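Local coordinates for protein diketoreductase (PDB 4E12) that reduces dicarbonyl compounds with NADH and probably acts as a (3S)-3-hydroxyacyl-CoA dehydrogenase in fatty acid beta-oxidation, at residues E216-K220 / G231-I235. Coordinates in Å, arbitrary orientation, origin at the centre of the assembly. Residue numbers count along the deposited sequence, not the author numbering.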
loop_
_atom_site.group_PDB
_atom_site.type_symbol
_atom_site.label_atom_id
_atom_site.label_comp_id
_atom_site.label_asym_id
_atom_site.label_seq_id
_atom_site.Cartn_x
_atom_site.Cartn_y
_atom_site.Cartn_z
ATOM N N GLU A 216 3.996 7.720 -13.298
ATOM C CA GLU A 216 3.382 8.912 -12.739
ATOM C C GLU A 216 1.899 8.673 -12.478
ATOM O O GLU A 216 1.363 9.078 -11.448
ATOM C CB GLU A 216 3.581 10.114 -13.685
ATOM C CG GLU A 216 5.046 10.520 -13.900
ATOM C CD GLU A 216 5.858 9.553 -14.778
ATOM O OE1 GLU A 216 5.283 8.606 -15.365
ATOM O OE2 GLU A 216 7.093 9.747 -14.875
ATOM N N THR A 217 1.227 8.008 -13.414
ATOM C CA THR A 217 -0.190 7.770 -13.263
ATOM C C THR A 217 -0.467 6.785 -12.123
ATOM O O THR A 217 -1.407 6.952 -11.341
ATOM C CB THR A 217 -0.757 7.216 -14.570
ATOM O OG1 THR A 217 -0.567 8.189 -15.591
ATOM C CG2 THR A 217 -2.230 6.930 -14.444
ATOM N N ILE A 218 0.356 5.758 -12.029
ATOM C CA ILE A 218 0.177 4.739 -10.994
ATOM C C ILE A 218 0.403 5.387 -9.625
ATOM O O ILE A 218 -0.390 5.199 -8.693
ATOM C CB ILE A 218 1.134 3.554 -11.264
ATOM C CG1 ILE A 218 0.799 2.953 -12.640
ATOM C CG2 ILE A 218 1.065 2.531 -10.153
ATOM C CD1 ILE A 218 1.746 1.883 -13.120
ATOM N N ASP A 219 1.466 6.184 -9.514
ATOM C CA ASP A 219 1.760 6.844 -8.251
ATOM C C ASP A 219 0.682 7.836 -7.827
ATOM O O ASP A 219 0.281 7.822 -6.662
ATOM C CB ASP A 219 3.128 7.526 -8.261
ATOM C CG ASP A 219 4.281 6.538 -8.159
ATOM O OD1 ASP A 219 4.034 5.320 -8.024
ATOM O OD2 ASP A 219 5.445 6.983 -8.197
ATOM N N LYS A 220 0.215 8.700 -8.737
ATOM C CA LYS A 220 -0.798 9.676 -8.330
ATOM C C LYS A 220 -2.094 8.961 -7.910
ATOM O O LYS A 220 -2.780 9.370 -6.965
ATOM C CB LYS A 220 -1.040 10.776 -9.386
ATOM C CG LYS A 220 -1.712 10.359 -10.675
ATOM C CD LYS A 220 -1.883 11.575 -11.607
ATOM C CE LYS A 220 -2.466 11.172 -12.959
ATOM N NZ LYS A 220 -2.587 12.328 -13.884
ATOM N N GLY A 231 3.876 7.210 -3.973
ATOM C CA GLY A 231 3.367 6.029 -4.647
ATOM C C GLY A 231 4.421 4.947 -4.843
ATOM O O GLY A 231 5.605 5.162 -4.564
ATOM N N PRO A 232 4.022 3.758 -5.331
ATOM C CA PRO A 232 4.963 2.658 -5.544
ATOM C C PRO A 232 6.280 2.997 -6.217
ATOM O O PRO A 232 7.325 2.459 -5.843
ATOM C CB PRO A 232 4.142 1.634 -6.337
ATOM C CG PRO A 232 2.726 1.918 -5.914
ATOM C CD PRO A 232 2.660 3.413 -5.766
ATOM N N PHE A 233 6.258 3.856 -7.223
ATOM C CA PHE A 233 7.500 4.070 -7.963
ATOM C C PHE A 233 8.428 5.034 -7.238
ATOM O O PHE A 233 9.654 4.890 -7.284
ATOM C CB PHE A 233 7.219 4.391 -9.436
ATOM C CG PHE A 233 6.598 3.225 -10.164
ATOM C CD1 PHE A 233 7.410 2.226 -10.699
ATOM C CD2 PHE A 233 5.217 3.115 -10.304
ATOM C CE1 PHE A 233 6.850 1.133 -11.365
ATOM C CE2 PHE A 233 4.655 2.018 -10.967
ATOM C CZ PHE A 233 5.467 1.037 -11.495
ATOM N N GLU A 234 7.838 5.978 -6.519
ATOM C CA GLU A 234 8.623 6.829 -5.639
ATOM C C GLU A 234 9.276 5.937 -4.590
ATOM O O GLU A 234 10.445 6.125 -4.250
ATOM C CB GLU A 234 7.714 7.842 -4.966
ATOM C CG GLU A 234 6.996 8.727 -5.932
ATOM C CD GLU A 234 6.126 9.713 -5.218
ATOM O OE1 GLU A 234 4.922 9.436 -5.073
ATOM O OE2 GLU A 234 6.656 10.754 -4.782
ATOM N N ILE A 235 8.513 4.968 -4.087
ATOM C CA ILE A 235 9.025 3.979 -3.132
ATOM C C ILE A 235 10.129 3.125 -3.749
ATOM O O ILE A 235 11.150 2.910 -3.095
ATOM C CB ILE A 235 7.895 3.077 -2.560
ATOM C CG1 ILE A 235 6.899 3.932 -1.770
ATOM C CG2 ILE A 235 8.478 1.936 -1.725
ATOM C CD1 ILE A 235 5.716 3.164 -1.182
#
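A carboxylate-to-helix-N-terminus contact joins two consecutive helices of the all-helical C-terminal domain of this 3-hydroxyacyl-CoA dehydrogenase-type fold: Asp219, in the second turn of helix 215-226, receives the N-terminus of helix 232-239. Its carboxylate meets amides of the first turn, with Phe233 N donating to Asp219 OD1 (2.8 Å, nearly straight) and Glu234 N giving Asp219 OD2 a weak, bent bond of 3.1 Å. Asp219 OD2 is also hydrogen-bonded to Tyr281 near the C-terminus. At the N-cap, Gly231 CA lies 4.0 Å from Asp219 CA; a beta-carbon here would clash with that atom, so the missing side chain permits the close approach. On the apolar flank, Ile218 CD1 touches Phe233 CE2 at 3.6 Å, both side chains also reaching helix 193-209, while Leu196 of the second subunit packs on Ile218. Glu234, salt-bridged to Arg223, folds back over its own helix start as in half of a capping box: Gly231 N donates to Glu234 OE1 at 2.7 Å.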